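Local coordinates for protein enterotoxin SEN variant (Staphylococcus aureus, PDB 6KRY) that probably acts as a superantigen toxin of the staphylococcal and streptococcal enterotoxin family, at residues 8-22 with 162-174. Sequence-based numbering, arbitrary orientation.
Sequences KKKSDIDSSKLFNLT and KIYNKDTGNIQKG
Y164 presents one face of its ring to L21, whose CB stands 4.0 Å from Y164 CG, while CG2 of I163 sits over the opposite face; L18 CD2 reaches the edge, near the ring plane. The phenol oxygen continues beyond the contact to L192 and R154. The F19 ring is met obliquely by K166, with CE 3.3 Å from F19 CD1. Another flat group, the Q172 amide, accepts at OE1 from two directions: S11 N uses an in-plane lone pair of OE1 at 3.0 Å, whereas K9 NZ comes down from above. Its NE2 bonds G169 O, lying in the amide plane, which helps fix the rotation of the group.

K10 illustrates a buried ammonium gripped by backbone carbonyls. With CG anti to the backbone N (chi1 -178°) and the rest of the chain fully extended, it drives NZ into the loop that joins helix 146-161 to strand 173-180. There NZ lies within bonding distance of N165 O (2.8 Å), T168 O (2.9 Å), I163 O (3.0 Å) and a water that bridges to I171 O, more acceptors than its three protons, so some are shared. T168 N reaches N165 O from the other face of its plane, closing the turn. K10 N binds Q172 O at 2.7 Å.

The N-terminal segment is thus fastened to the beta-grasp domain in part through backbone carbonyls around K10, whose dipoles probably stabilise the charged lysine and, in return, probably help hold the N165-T168 turn.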
loop_
_atom_site.group_PDB
_atom_site.type_symbol
_atom_site.label_atom_id
_atom_site.label_comp_id
_atom_site.label_asym_id
_atom_site.label_seq_id
_atom_site.Cartn_x
_atom_site.Cartn_y
_atom_site.Cartn_z
ATOM N N LYS A 8 -0.828 -17.863 -5.996
ATOM C CA LYS A 8 -0.116 -18.577 -4.931
ATOM C C LYS A 8 -1.113 -18.972 -3.831
ATOM O O LYS A 8 -2.184 -18.373 -3.673
ATOM C CB LYS A 8 0.983 -17.698 -4.328
ATOM C CG LYS A 8 1.987 -17.119 -5.308
ATOM C CD LYS A 8 2.971 -18.121 -5.833
ATOM C CE LYS A 8 3.911 -17.515 -6.856
ATOM N NZ LYS A 8 3.246 -17.344 -8.176
ATOM N N LYS A 9 -0.720 -19.967 -3.049
ATOM C CA LYS A 9 -1.565 -20.562 -2.048
ATOM C C LYS A 9 -1.196 -20.028 -0.653
ATOM O O LYS A 9 -0.029 -19.977 -0.319
ATOM C CB LYS A 9 -1.361 -22.077 -2.100
ATOM C CG LYS A 9 -2.630 -22.887 -1.977
ATOM C CD LYS A 9 -2.464 -24.344 -2.342
ATOM C CE LYS A 9 -2.900 -25.277 -1.226
ATOM N NZ LYS A 9 -4.090 -24.790 -0.468
ATOM N N LYS A 10 -2.197 -19.677 0.167
ATOM C CA LYS A 10 -1.935 -19.266 1.541
ATOM C C LYS A 10 -1.139 -20.329 2.333
ATOM O O LYS A 10 -0.264 -19.976 3.125
ATOM C CB LYS A 10 -3.246 -18.995 2.285
ATOM C CG LYS A 10 -3.052 -18.522 3.710
ATOM C CD LYS A 10 -4.342 -18.274 4.418
ATOM C CE LYS A 10 -4.139 -17.716 5.798
ATOM N NZ LYS A 10 -5.424 -17.347 6.399
ATOM N N SER A 11 -1.462 -21.610 2.152
ATOM C CA SER A 11 -0.841 -22.695 2.927
ATOM C C SER A 11 0.643 -22.867 2.591
ATOM O O SER A 11 1.333 -23.547 3.303
ATOM C CB SER A 11 -1.571 -23.970 2.743
ATOM O OG SER A 11 -1.526 -24.361 1.386
ATOM N N ASP A 12 1.147 -22.238 1.530
ATOM C CA ASP A 12 2.587 -22.268 1.190
ATOM C C ASP A 12 3.377 -21.114 1.828
ATOM O O ASP A 12 4.584 -20.947 1.543
ATOM C CB ASP A 12 2.790 -22.191 -0.327
ATOM C CG ASP A 12 2.416 -23.480 -1.033
ATOM O OD1 ASP A 12 2.292 -24.515 -0.341
ATOM O OD2 ASP A 12 2.229 -23.436 -2.265
ATOM N N ILE A 13 2.693 -20.238 2.579
ATOM C CA ILE A 13 3.338 -19.135 3.232
ATOM C C ILE A 13 3.714 -19.606 4.638
ATOM O O ILE A 13 2.893 -20.193 5.337
ATOM C CB ILE A 13 2.467 -17.871 3.262
ATOM C CG1 ILE A 13 2.086 -17.418 1.851
ATOM C CG2 ILE A 13 3.195 -16.771 4.009
ATOM C CD1 ILE A 13 1.277 -16.162 1.851
ATOM N N ASP A 14 4.983 -19.412 4.986
ATOM C CA ASP A 14 5.511 -19.699 6.299
ATOM C C ASP A 14 4.594 -19.092 7.381
ATOM O O ASP A 14 4.147 -17.960 7.254
ATOM C CB ASP A 14 6.939 -19.156 6.294
ATOM C CG ASP A 14 7.555 -18.941 7.649
ATOM O OD1 ASP A 14 7.954 -19.957 8.258
ATOM O OD2 ASP A 14 7.669 -17.749 8.066
ATOM N N SER A 15 4.316 -19.836 8.458
ATOM C CA SER A 15 3.448 -19.340 9.496
ATOM C C SER A 15 3.973 -18.028 10.102
ATOM O O SER A 15 3.170 -17.167 10.387
ATOM C CB SER A 15 3.218 -20.356 10.587
ATOM O OG SER A 15 2.542 -21.490 10.073
ATOM N N SER A 16 5.294 -17.868 10.277
ATOM C CA SER A 16 5.812 -16.590 10.855
ATOM C C SER A 16 5.479 -15.390 9.957
ATOM O O SER A 16 5.185 -14.271 10.421
ATOM C CB SER A 16 7.287 -16.667 11.179
ATOM O OG SER A 16 7.512 -17.612 12.238
ATOM N N LYS A 17 5.564 -15.597 8.648
ATOM C CA LYS A 17 5.240 -14.567 7.706
ATOM C C LYS A 17 3.754 -14.183 7.782
ATOM O O LYS A 17 3.419 -13.026 7.719
ATOM C CB LYS A 17 5.706 -15.047 6.346
ATOM C CG LYS A 17 5.475 -14.109 5.177
ATOM C CD LYS A 17 6.302 -14.513 3.990
ATOM C CE LYS A 17 5.839 -13.913 2.680
ATOM N NZ LYS A 17 6.753 -14.286 1.574
ATOM N N LEU A 18 2.853 -15.158 7.829
ATOM C CA LEU A 18 1.443 -14.841 7.954
ATOM C C LEU A 18 1.183 -14.057 9.238
ATOM O O LEU A 18 0.358 -13.136 9.275
ATOM C CB LEU A 18 0.638 -16.144 7.980
ATOM C CG LEU A 18 0.518 -16.866 6.651
ATOM C CD1 LEU A 18 -0.278 -18.148 6.838
ATOM C CD2 LEU A 18 -0.129 -15.956 5.608
ATOM N N PHE A 19 1.900 -14.409 10.309
ATOM C CA PHE A 19 1.743 -13.712 11.577
ATOM C C PHE A 19 2.124 -12.220 11.452
ATOM O O PHE A 19 1.420 -11.304 11.912
ATOM C CB PHE A 19 2.608 -14.418 12.619
ATOM C CG PHE A 19 2.494 -13.904 14.019
ATOM C CD1 PHE A 19 1.281 -13.896 14.694
ATOM C CD2 PHE A 19 3.630 -13.566 14.722
ATOM C CE1 PHE A 19 1.194 -13.503 16.026
ATOM C CE2 PHE A 19 3.543 -13.200 16.062
ATOM C CZ PHE A 19 2.327 -13.118 16.696
ATOM N N ASN A 20 3.267 -11.959 10.829
ATOM C CA ASN A 20 3.736 -10.569 10.576
ATOM C C ASN A 20 2.810 -9.841 9.584
ATOM O O ASN A 20 2.501 -8.683 9.828
ATOM C CB ASN A 20 5.177 -10.570 10.089
ATOM C CG ASN A 20 6.108 -10.903 11.233
ATOM O OD1 ASN A 20 6.836 -11.883 11.187
ATOM N ND2 ASN A 20 6.004 -10.145 12.303
ATOM N N LEU A 21 2.327 -10.520 8.533
ATOM C CA LEU A 21 1.371 -9.888 7.602
ATOM C C LEU A 21 0.058 -9.546 8.327
ATOM O O LEU A 21 -0.541 -8.500 8.075
ATOM C CB LEU A 21 1.143 -10.795 6.388
ATOM C CG LEU A 21 2.338 -10.869 5.438
ATOM C CD1 LEU A 21 2.136 -11.963 4.404
ATOM C CD2 LEU A 21 2.531 -9.540 4.722
ATOM N N THR A 22 -0.387 -10.427 9.215
ATOM C CA THR A 22 -1.599 -10.176 9.970
ATOM C C THR A 22 -1.485 -8.859 10.751
ATOM O O THR A 22 -2.455 -8.084 10.800
ATOM C CB THR A 22 -1.896 -11.342 10.924
ATOM O OG1 THR A 22 -2.102 -12.560 10.207
ATOM C CG2 THR A 22 -3.132 -11.105 11.756
ATOM N N LYS A 162 -10.232 -12.572 7.189
ATOM C CA LYS A 162 -9.056 -13.168 7.849
ATOM C C LYS A 162 -8.077 -13.727 6.811
ATOM O O LYS A 162 -7.526 -14.847 6.957
ATOM C CB LYS A 162 -9.500 -14.253 8.841
ATOM C CG LYS A 162 -10.693 -13.865 9.680
ATOM C CD LYS A 162 -10.335 -13.151 10.918
ATOM C CE LYS A 162 -9.947 -14.126 12.009
ATOM N NZ LYS A 162 -9.979 -13.480 13.341
ATOM N N ILE A 163 -7.838 -12.930 5.764
ATOM C CA ILE A 163 -6.969 -13.290 4.680
ATOM C C ILE A 163 -5.653 -13.864 5.196
ATOM O O ILE A 163 -5.214 -14.891 4.701
ATOM C CB ILE A 163 -6.681 -12.040 3.818
ATOM C CG1 ILE A 163 -7.939 -11.548 3.123
ATOM C CG2 ILE A 163 -5.564 -12.304 2.820
ATOM C CD1 ILE A 163 -8.641 -12.600 2.360
ATOM N N TYR A 164 -4.979 -13.151 6.105
ATOM C CA TYR A 164 -3.572 -13.488 6.428
ATOM C C TYR A 164 -3.411 -14.260 7.748
ATOM O O TYR A 164 -2.304 -14.688 8.061
ATOM C CB TYR A 164 -2.703 -12.222 6.449
ATOM C CG TYR A 164 -2.548 -11.618 5.084
ATOM C CD1 TYR A 164 -2.055 -12.361 4.027
ATOM C CD2 TYR A 164 -2.947 -10.322 4.821
ATOM C CE1 TYR A 164 -1.966 -11.820 2.749
ATOM C CE2 TYR A 164 -2.816 -9.747 3.561
ATOM C CZ TYR A 164 -2.320 -10.497 2.523
ATOM O OH TYR A 164 -2.209 -9.958 1.264
ATOM N N ASN A 165 -4.499 -14.506 8.469
ATOM C CA ASN A 165 -4.418 -15.147 9.798
ATOM C C ASN A 165 -3.829 -16.546 9.720
ATOM O O ASN A 165 -4.291 -17.385 8.936
ATOM C CB ASN A 165 -5.783 -15.244 10.468
ATOM C CG ASN A 165 -6.215 -13.891 10.927
ATOM O OD1 ASN A 165 -6.182 -13.608 12.128
ATOM N ND2 ASN A 165 -6.500 -13.030 9.965
ATOM N N LYS A 166 -2.825 -16.795 10.580
ATOM C CA LYS A 166 -2.117 -18.041 10.615
ATOM C C LYS A 166 -3.003 -19.218 11.065
ATOM O O LYS A 166 -2.605 -20.343 10.858
ATOM C CB LYS A 166 -0.922 -17.950 11.565
ATOM C CG LYS A 166 -1.287 -17.664 13.010
ATOM C CD LYS A 166 -0.090 -17.381 13.866
ATOM C CE LYS A 166 -0.446 -16.702 15.168
ATOM N NZ LYS A 166 -1.358 -17.508 15.984
ATOM N N ASP A 167 -4.153 -18.957 11.684
ATOM C CA ASP A 167 -4.980 -20.056 12.204
ATOM C C ASP A 167 -6.353 -20.051 11.528
ATOM O O ASP A 167 -7.301 -20.625 12.034
ATOM C CB ASP A 167 -5.137 -19.987 13.719
ATOM C CG ASP A 167 -5.104 -18.571 14.245
ATOM O OD1 ASP A 167 -5.733 -17.689 13.591
ATOM O OD2 ASP A 167 -4.391 -18.350 15.271
ATOM N N THR A 168 -6.416 -19.458 10.338
ATOM C CA THR A 168 -7.560 -19.648 9.474
ATOM C C THR A 168 -7.078 -20.234 8.134
ATOM O O THR A 168 -5.993 -19.905 7.623
ATOM C CB THR A 168 -8.312 -18.316 9.396
ATOM O OG1 THR A 168 -9.608 -18.483 8.838
ATOM C CG2 THR A 168 -7.579 -17.333 8.534
ATOM N N GLY A 169 -7.903 -21.079 7.511
ATOM C CA GLY A 169 -7.513 -21.685 6.229
ATOM C C GLY A 169 -8.642 -21.794 5.225
ATOM O O GLY A 169 -8.510 -22.509 4.236
ATOM N N ASN A 170 -9.728 -21.047 5.428
ATOM C CA ASN A 170 -10.905 -21.169 4.551
ATOM C C ASN A 170 -10.717 -20.335 3.268
ATOM O O ASN A 170 -11.311 -20.664 2.268
ATOM C CB ASN A 170 -12.177 -20.785 5.286
ATOM C CG ASN A 170 -12.049 -19.366 5.755
ATOM O OD1 ASN A 170 -11.007 -19.008 6.314
ATOM N ND2 ASN A 170 -13.052 -18.557 5.451
ATOM N N ILE A 171 -9.957 -19.237 3.306
ATOM C CA ILE A 171 -9.484 -18.585 2.037
ATOM C C ILE A 171 -8.056 -19.051 1.723
ATOM O O ILE A 171 -7.183 -18.859 2.552
ATOM C CB ILE A 171 -9.576 -17.053 2.142
ATOM C CG1 ILE A 171 -10.988 -16.558 2.492
ATOM C CG2 ILE A 171 -9.052 -16.407 0.875
ATOM C CD1 ILE A 171 -12.048 -17.009 1.529
ATOM N N GLN A 172 -7.822 -19.660 0.548
ATOM C CA GLN A 172 -6.499 -20.173 0.183
ATOM C C GLN A 172 -5.845 -19.358 -0.923
ATOM O O GLN A 172 -4.623 -19.395 -1.055
ATOM C CB GLN A 172 -6.561 -21.644 -0.250
ATOM C CG GLN A 172 -6.542 -22.614 0.927
ATOM C CD GLN A 172 -5.305 -22.465 1.785
ATOM O OE1 GLN A 172 -4.182 -22.370 1.278
ATOM N NE2 GLN A 172 -5.514 -22.448 3.101
ATOM N N LYS A 173 -6.648 -18.709 -1.770
ATOM C CA LYS A 173 -6.098 -17.944 -2.853
ATOM C C LYS A 173 -6.963 -16.687 -3.022
ATOM O O LYS A 173 -8.145 -16.642 -2.612
ATOM C CB LYS A 173 -6.081 -18.701 -4.189
ATOM C CG LYS A 173 -5.275 -20.005 -4.219
ATOM C CD LYS A 173 -5.195 -20.670 -5.589
ATOM C CE LYS A 173 -4.114 -21.738 -5.657
ATOM N NZ LYS A 173 -4.082 -22.377 -6.991
ATOM N N GLY A 174 -6.364 -15.676 -3.637
ATOM C CA GLY A 174 -7.137 -14.483 -3.898
ATOM C C GLY A 174 -6.344 -13.450 -4.653
ATOM O O GLY A 174 -5.123 -13.404 -4.596
HETATM O O HOH W 1 -3.682 -16.292 -4.298
HETATM O O HOH W 2 -7.710 -18.251 5.041
HETATM O O HOH W 3 0.068 -21.132 9.535
HETATM O O HOH W 4 -1.731 -14.538 12.009
#